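Local structure of trehalose-6-phosphate phosphatase (Cryptococcus neoformans, 5DX9) at residues Y15-D28 and L54-R68. The protein is a trehalose-phosphatase of the HAD clan, an alpha/beta protein that holds a magnesium ion and a bound glycan in one pocket. Residues are numbered along the deposited sequence; the frame is centred on the assembly and turned at random.
Sequences YKKANKRLLLFNYD and LCKDPKNVVYLISGR. Unlike the reference sequence in segment 15-28: Asn26 (reference Asp). With MG (magnesium ion), chain C; G6P (6-O-phosphono-alpha-D-glucopyranose), chain B; GLC (alpha-D-glucopyranose), chain D.
Arg21 and Asn60 pair across the neighbouring parallel strands 21-25 and 60-65, the outer members of a beta-alpha-beta unit whose crossover includes helix 45-56. Arg21 reaches along Asn60 from CB onward: CB lies 3.2 Å from Asn60 OD1, and CG and CD run on past that same oxygen. NE then donates to a lone pair of Asn60 OD1 at 2.7 Å, while the bend at chi3 (-72°) turns the guanidinium across the Tyr15 ring. Tyr15 CE2 lies over the centre of the guanidinium, and Lys59 CB over the opposite face toward its rim. NH1 sits at Tyr15 O and NH2 at Asp57 OD2, a salt bridge, but both separations are too short to trust. The amide of Asn60 is gripped at its nitrogen too: ND2 gives a nearly straight bond of 2.9 Å to Tyr15 OH and a second to Leu54 O, both in the amide plane, which fixes its rotation.

Between the strands the backbone ladder runs from Lys59 O to Ile65 N. On the side of Arg21, Leu54 CD1 packs 3.8 Å from Phe25 CZ, with Phe298 of helix 291-306 against both residues; on the other side, Leu22 CD1 meets Val61 CG1.

Past the ladder the two segments reach the pocket. Asn26, which replaces the reference Asp, puts OD1 on the magnesium ion at 2.1 Å and ND2 on both Ile65 O and O3P of 6-O-phosphono-alpha-D-glucopyranose, where Gly67 N also donates (2.7 Å). Asp28 binds the metal through its backbone O, as does Asp212 through OD1. Arg68 grips the Asp28 carboxylate side-on, NE to the syn lone pair of OD2 at 2.8 Å and NH2 to OD1; NH2 also reaches Pro38 O. This pairing would hold OD2 in place, 2.9 Å from O6 of the same ligand.

Paired strands thus deliver metal ligands from one segment and phosphate-binding groups from both to a single site.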
loop_
_atom_site.group_PDB
_atom_site.type_symbol
_atom_site.label_atom_id
_atom_site.label_comp_id
_atom_site.label_asym_id
_atom_site.label_seq_id
_atom_site.Cartn_x
_atom_site.Cartn_y
_atom_site.Cartn_z
ATOM N N TYR A 15 6.188 19.028 -7.773
ATOM C CA TYR A 15 4.859 19.087 -7.175
ATOM C C TYR A 15 4.141 20.376 -7.558
ATOM O O TYR A 15 2.938 20.376 -7.825
ATOM C CB TYR A 15 4.956 18.970 -5.652
ATOM C CG TYR A 15 3.625 18.977 -4.929
ATOM C CD1 TYR A 15 3.035 17.792 -4.507
ATOM C CD2 TYR A 15 2.963 20.169 -4.655
ATOM C CE1 TYR A 15 1.823 17.795 -3.839
ATOM C CE2 TYR A 15 1.750 20.182 -3.989
ATOM C CZ TYR A 15 1.186 18.992 -3.583
ATOM O OH TYR A 15 -0.020 18.996 -2.920
ATOM N N LYS A 16 4.888 21.473 -7.584
ATOM C CA LYS A 16 4.332 22.779 -7.918
ATOM C C LYS A 16 3.949 22.880 -9.395
ATOM O O LYS A 16 2.965 23.530 -9.741
ATOM C CB LYS A 16 5.329 23.883 -7.552
ATOM C CG LYS A 16 5.516 24.072 -6.051
ATOM C CD LYS A 16 6.916 24.568 -5.718
ATOM C CE LYS A 16 7.214 25.900 -6.388
ATOM N NZ LYS A 16 8.634 26.311 -6.188
ATOM N N LYS A 17 4.725 22.228 -10.256
ATOM C CA LYS A 17 4.501 22.287 -11.701
ATOM C C LYS A 17 3.390 21.358 -12.193
ATOM O O LYS A 17 2.876 21.530 -13.299
ATOM C CB LYS A 17 5.789 21.945 -12.453
ATOM C CG LYS A 17 6.831 23.050 -12.498
ATOM C CD LYS A 17 8.027 22.609 -13.334
ATOM C CE LYS A 17 9.115 23.669 -13.387
ATOM N NZ LYS A 17 10.350 23.147 -14.042
ATOM N N ALA A 18 3.030 20.372 -11.376
ATOM C CA ALA A 18 2.131 19.306 -11.808
ATOM C C ALA A 18 0.677 19.754 -11.950
ATOM O O ALA A 18 0.186 20.579 -11.178
ATOM C CB ALA A 18 2.219 18.130 -10.841
ATOM N N ASN A 19 -0.006 19.192 -12.943
ATOM C CA ASN A 19 -1.424 19.457 -13.161
ATOM C C ASN A 19 -2.307 18.523 -12.340
ATOM O O ASN A 19 -3.246 18.967 -11.679
ATOM C CB ASN A 19 -1.767 19.329 -14.646
ATOM C CG ASN A 19 -1.070 20.377 -15.495
ATOM O OD1 ASN A 19 -0.951 21.538 -15.095
ATOM N ND2 ASN A 19 -0.601 19.970 -16.671
ATOM N N LYS A 20 -2.004 17.229 -12.389
ATOM C CA LYS A 20 -2.725 16.246 -11.586
ATOM C C LYS A 20 -1.754 15.309 -10.876
ATOM O O LYS A 20 -0.910 14.674 -11.508
ATOM C CB LYS A 20 -3.698 15.446 -12.450
ATOM C CG LYS A 20 -4.799 14.775 -11.647
ATOM C CD LYS A 20 -6.164 15.082 -12.233
ATOM C CE LYS A 20 -7.265 14.888 -11.207
ATOM N NZ LYS A 20 -7.171 15.902 -10.115
ATOM N N ARG A 21 -1.887 15.216 -9.557
ATOM C CA ARG A 21 -0.921 14.490 -8.744
ATOM C C ARG A 21 -1.525 13.271 -8.044
ATOM O O ARG A 21 -2.521 13.378 -7.328
ATOM C CB ARG A 21 -0.303 15.438 -7.716
ATOM C CG ARG A 21 0.348 16.665 -8.348
ATOM C CD ARG A 21 1.025 17.542 -7.314
ATOM N NE ARG A 21 0.053 18.255 -6.493
ATOM C CZ ARG A 21 -0.162 19.565 -6.557
ATOM N NH1 ARG A 21 0.538 20.315 -7.399
ATOM N NH2 ARG A 21 -1.074 20.125 -5.772
ATOM N N LEU A 22 -0.913 12.112 -8.267
ATOM C CA LEU A 22 -1.301 10.882 -7.586
ATOM C C LEU A 22 -0.423 10.682 -6.355
ATOM O O LEU A 22 0.783 10.462 -6.473
ATOM C CB LEU A 22 -1.192 9.685 -8.534
ATOM C CG LEU A 22 -1.861 8.375 -8.110
ATOM C CD1 LEU A 22 -3.336 8.593 -7.809
ATOM C CD2 LEU A 22 -1.687 7.317 -9.191
ATOM N N LEU A 23 -1.025 10.773 -5.173
ATOM C CA LEU A 23 -0.269 10.682 -3.930
ATOM C C LEU A 23 -0.670 9.445 -3.129
ATOM O O LEU A 23 -1.783 9.360 -2.606
ATOM C CB LEU A 23 -0.467 11.945 -3.088
ATOM C CG LEU A 23 -0.140 13.274 -3.776
ATOM C CD1 LEU A 23 -0.332 14.450 -2.812
ATOM C CD2 LEU A 23 1.272 13.250 -4.348
ATOM N N LEU A 24 0.252 8.494 -3.025
ATOM C CA LEU A 24 -0.049 7.199 -2.427
ATOM C C LEU A 24 0.778 6.943 -1.175
ATOM O O LEU A 24 2.007 6.902 -1.229
ATOM C CB LEU A 24 0.184 6.093 -3.453
ATOM C CG LEU A 24 -0.530 6.340 -4.784
ATOM C CD1 LEU A 24 -0.111 5.322 -5.835
ATOM C CD2 LEU A 24 -2.042 6.342 -4.590
ATOM N N PHE A 25 0.093 6.769 -0.047
ATOM C CA PHE A 25 0.758 6.561 1.235
ATOM C C PHE A 25 0.397 5.236 1.893
ATOM O O PHE A 25 -0.779 4.953 2.135
ATOM C CB PHE A 25 0.414 7.688 2.210
ATOM C CG PHE A 25 0.837 9.049 1.747
ATOM C CD1 PHE A 25 2.080 9.557 2.090
ATOM C CD2 PHE A 25 -0.015 9.831 0.983
ATOM C CE1 PHE A 25 2.467 10.812 1.675
ATOM C CE2 PHE A 25 0.367 11.086 0.565
ATOM C CZ PHE A 25 1.608 11.579 0.909
ATOM N N ASN A 26 1.413 4.433 2.198
ATOM C CA ASN A 26 1.247 3.326 3.133
ATOM C C ASN A 26 0.984 3.930 4.502
ATOM O O ASN A 26 1.236 5.119 4.708
ATOM C CB ASN A 26 2.484 2.424 3.150
ATOM C CG ASN A 26 2.348 1.256 4.114
ATOM O OD1 ASN A 26 3.038 1.190 5.126
ATOM N ND2 ASN A 26 1.462 0.331 3.796
ATOM N N TYR A 27 0.466 3.144 5.442
ATOM C CA TYR A 27 0.210 3.711 6.760
ATOM C C TYR A 27 1.250 3.325 7.798
ATOM O O TYR A 27 2.096 4.137 8.159
ATOM C CB TYR A 27 -1.170 3.326 7.287
ATOM C CG TYR A 27 -1.448 4.052 8.584
ATOM C CD1 TYR A 27 -1.546 5.438 8.605
ATOM C CD2 TYR A 27 -1.572 3.366 9.787
ATOM C CE1 TYR A 27 -1.780 6.122 9.777
ATOM C CE2 TYR A 27 -1.812 4.044 10.972
ATOM C CZ TYR A 27 -1.915 5.425 10.958
ATOM O OH TYR A 27 -2.144 6.125 12.115
ATOM N N ASP A 28 1.170 2.097 8.299
ATOM C CA ASP A 28 2.067 1.663 9.364
ATOM C C ASP A 28 3.515 1.720 8.902
ATOM O O ASP A 28 3.841 1.253 7.813
ATOM C CB ASP A 28 1.709 0.249 9.830
ATOM C CG ASP A 28 0.299 0.161 10.374
ATOM O OD1 ASP A 28 0.030 0.792 11.417
ATOM O OD2 ASP A 28 -0.536 -0.537 9.759
ATOM N N LEU A 54 -3.526 17.967 1.702
ATOM C CA LEU A 54 -3.269 17.311 0.426
ATOM C C LEU A 54 -4.573 16.919 -0.255
ATOM O O LEU A 54 -4.691 16.992 -1.476
ATOM C CB LEU A 54 -2.390 16.071 0.620
ATOM C CG LEU A 54 -0.969 16.268 1.148
ATOM C CD1 LEU A 54 -0.226 14.940 1.160
ATOM C CD2 LEU A 54 -0.224 17.295 0.314
ATOM N N CYS A 55 -5.549 16.497 0.542
ATOM C CA CYS A 55 -6.859 16.128 0.018
ATOM C C CYS A 55 -7.655 17.366 -0.391
ATOM O O CYS A 55 -8.446 17.322 -1.334
ATOM C CB CYS A 55 -7.640 15.314 1.052
ATOM S SG CYS A 55 -6.947 13.678 1.391
ATOM N N LYS A 56 -7.435 18.465 0.324
ATOM C CA LYS A 56 -8.103 19.734 0.045
ATOM C C LYS A 56 -7.817 20.234 -1.371
ATOM O O LYS A 56 -8.639 20.925 -1.971
ATOM C CB LYS A 56 -7.672 20.788 1.070
ATOM C CG LYS A 56 -8.126 22.210 0.760
ATOM C CD LYS A 56 -9.525 22.494 1.293
ATOM C CE LYS A 56 -9.956 23.927 0.982
ATOM N NZ LYS A 56 -9.049 24.947 1.593
ATOM N N ASP A 57 -6.650 19.880 -1.900
ATOM C CA ASP A 57 -6.274 20.270 -3.254
ATOM C C ASP A 57 -6.957 19.377 -4.285
ATOM O O ASP A 57 -6.767 18.161 -4.289
ATOM C CB ASP A 57 -4.753 20.214 -3.428
ATOM C CG ASP A 57 -4.285 20.791 -4.756
ATOM O OD1 ASP A 57 -5.121 21.009 -5.661
ATOM O OD2 ASP A 57 -3.067 21.019 -4.900
ATOM N N PRO A 58 -7.761 19.986 -5.168
ATOM C CA PRO A 58 -8.429 19.272 -6.263
ATOM C C PRO A 58 -7.438 18.678 -7.261
ATOM O O PRO A 58 -7.793 17.780 -8.021
ATOM C CB PRO A 58 -9.281 20.362 -6.923
ATOM C CG PRO A 58 -9.455 21.406 -5.866
ATOM C CD PRO A 58 -8.175 21.396 -5.093
ATOM N N LYS A 59 -6.209 19.186 -7.257
ATOM C CA LYS A 59 -5.169 18.692 -8.153
ATOM C C LYS A 59 -4.668 17.318 -7.711
ATOM O O LYS A 59 -4.079 16.574 -8.497
ATOM C CB LYS A 59 -4.007 19.688 -8.215
ATOM C CG LYS A 59 -4.280 20.908 -9.086
ATOM C CD LYS A 59 -3.276 22.025 -8.834
ATOM C CE LYS A 59 -3.865 23.112 -7.939
ATOM N NZ LYS A 59 -2.921 24.253 -7.735
ATOM N N ASN A 60 -4.922 16.985 -6.449
ATOM C CA ASN A 60 -4.432 15.740 -5.868
ATOM C C ASN A 60 -5.457 14.609 -5.852
ATOM O O ASN A 60 -6.644 14.827 -5.605
ATOM C CB ASN A 60 -3.946 15.988 -4.439
ATOM C CG ASN A 60 -2.681 16.817 -4.392
ATOM O OD1 ASN A 60 -1.898 16.825 -5.339
ATOM N ND2 ASN A 60 -2.472 17.516 -3.283
ATOM N N VAL A 61 -4.984 13.398 -6.129
ATOM C CA VAL A 61 -5.754 12.187 -5.856
ATOM C C VAL A 61 -5.015 11.391 -4.792
ATOM O O VAL A 61 -3.967 10.805 -5.062
ATOM C CB VAL A 61 -5.957 11.328 -7.107
ATOM C CG1 VAL A 61 -6.431 9.933 -6.718
ATOM C CG2 VAL A 61 -6.946 11.996 -8.044
ATOM N N VAL A 62 -5.559 11.383 -3.581
ATOM C CA VAL A 62 -4.847 10.850 -2.428
ATOM C C VAL A 62 -5.450 9.541 -1.924
ATOM O O VAL A 62 -6.655 9.443 -1.693
ATOM C CB VAL A 62 -4.831 11.868 -1.278
ATOM C CG1 VAL A 62 -3.843 11.444 -0.206
ATOM C CG2 VAL A 62 -4.489 13.253 -1.812
ATOM N N TYR A 63 -4.593 8.540 -1.751
ATOM C CA TYR A 63 -5.015 7.229 -1.279
ATOM C C TYR A 63 -4.105 6.730 -0.171
ATOM O O TYR A 63 -2.909 7.024 -0.156
ATOM C CB TYR A 63 -5.012 6.209 -2.420
ATOM C CG TYR A 63 -6.300 6.103 -3.204
ATOM C CD1 TYR A 63 -7.157 5.026 -3.021
ATOM C CD2 TYR A 63 -6.650 7.069 -4.137
ATOM C CE1 TYR A 63 -8.330 4.917 -3.742
ATOM C CE2 TYR A 63 -7.823 6.968 -4.861
ATOM C CZ TYR A 63 -8.660 5.891 -4.661
ATOM O OH TYR A 63 -9.830 5.783 -5.380
ATOM N N LEU A 64 -4.678 5.975 0.756
ATOM C CA LEU A 64 -3.886 5.143 1.646
ATOM C C LEU A 64 -3.953 3.718 1.114
ATOM O O LEU A 64 -5.030 3.226 0.779
ATOM C CB LEU A 64 -4.396 5.211 3.086
ATOM C CG LEU A 64 -4.391 6.583 3.764
ATOM C CD1 LEU A 64 -4.725 6.438 5.240
ATOM C CD2 LEU A 64 -3.052 7.276 3.580
ATOM N N ILE A 65 -2.801 3.068 1.005
ATOM C CA ILE A 65 -2.752 1.680 0.567
ATOM C C ILE A 65 -2.095 0.861 1.662
ATOM O O ILE A 65 -0.890 0.960 1.890
ATOM C CB ILE A 65 -1.993 1.521 -0.764
ATOM C CG1 ILE A 65 -2.639 2.402 -1.837
ATOM C CG2 ILE A 65 -1.979 0.065 -1.203
ATOM C CD1 ILE A 65 -2.061 2.213 -3.225
ATOM N N SER A 66 -2.901 0.062 2.353
ATOM C CA SER A 66 -2.463 -0.569 3.589
ATOM C C SER A 66 -2.902 -2.024 3.706
ATOM O O SER A 66 -3.792 -2.476 2.989
ATOM C CB SER A 66 -2.989 0.228 4.783
ATOM O OG SER A 66 -2.633 -0.387 6.005
ATOM N N GLY A 67 -2.264 -2.755 4.614
ATOM C CA GLY A 67 -2.675 -4.113 4.919
ATOM C C GLY A 67 -3.740 -4.094 5.996
ATOM O O GLY A 67 -4.333 -5.122 6.328
ATOM N N ARG A 68 -3.976 -2.906 6.544
ATOM C CA ARG A 68 -4.989 -2.704 7.568
ATOM C C ARG A 68 -6.395 -3.050 7.084
ATOM O O ARG A 68 -6.665 -3.102 5.879
ATOM C CB ARG A 68 -4.962 -1.255 8.056
ATOM C CG ARG A 68 -3.768 -0.908 8.922
ATOM C CD ARG A 68 -3.947 -1.411 10.345
ATOM N NE ARG A 68 -2.842 -0.985 11.199
ATOM C CZ ARG A 68 -2.881 -0.978 12.526
ATOM N NH1 ARG A 68 -3.979 -1.373 13.159
ATOM N NH2 ARG A 68 -1.827 -0.570 13.219
HETATM MG MG MG C . 3.617 -0.413 6.326
HETATM C C1 G6P B . -0.138 -3.742 11.046
HETATM C C2 G6P B . -1.521 -4.379 11.091
HETATM C C3 G6P B . -1.536 -5.731 10.407
HETATM C C4 G6P B . -1.107 -5.591 8.961
HETATM C C5 G6P B . 0.129 -4.701 8.732
HETATM C C6 G6P B . 0.038 -3.931 7.400
HETATM O O1 G6P B . 0.810 -4.427 11.868
HETATM O O2 G6P B . -1.932 -4.503 12.451
HETATM O O3 G6P B . -2.866 -6.269 10.396
HETATM O O4 G6P B . -0.887 -6.936 8.513
HETATM O O5 G6P B . 0.343 -3.665 9.703
HETATM O O6 G6P B . -0.065 -2.502 7.623
HETATM P P G6P B . 0.437 -1.429 6.506
HETATM O O1P G6P B . -0.391 -0.050 6.541
HETATM O O2P G6P B . 1.859 -1.107 6.766
HETATM O O3P G6P B . 0.283 -2.146 5.074
HETATM C C1 GLC D . 2.045 -3.704 11.964
HETATM C C2 GLC D . 3.105 -4.562 12.657
HETATM C C3 GLC D . 2.800 -4.717 14.140
HETATM C C4 GLC D . 2.572 -3.367 14.806
HETATM C C5 GLC D . 1.527 -2.558 14.043
HETATM C C6 GLC D . 1.412 -1.128 14.570
HETATM O O2 GLC D . 3.172 -5.849 12.012
HETATM O O3 GLC D . 3.892 -5.382 14.784
HETATM O O4 GLC D . 2.166 -3.599 16.164
HETATM O O5 GLC D . 1.861 -2.470 12.660
HETATM O O6 GLC D . 2.709 -0.520 14.634
HETATM O O HOH W 1 4.734 -1.513 7.715
HETATM O O HOH W 2 3.528 -1.582 4.642
#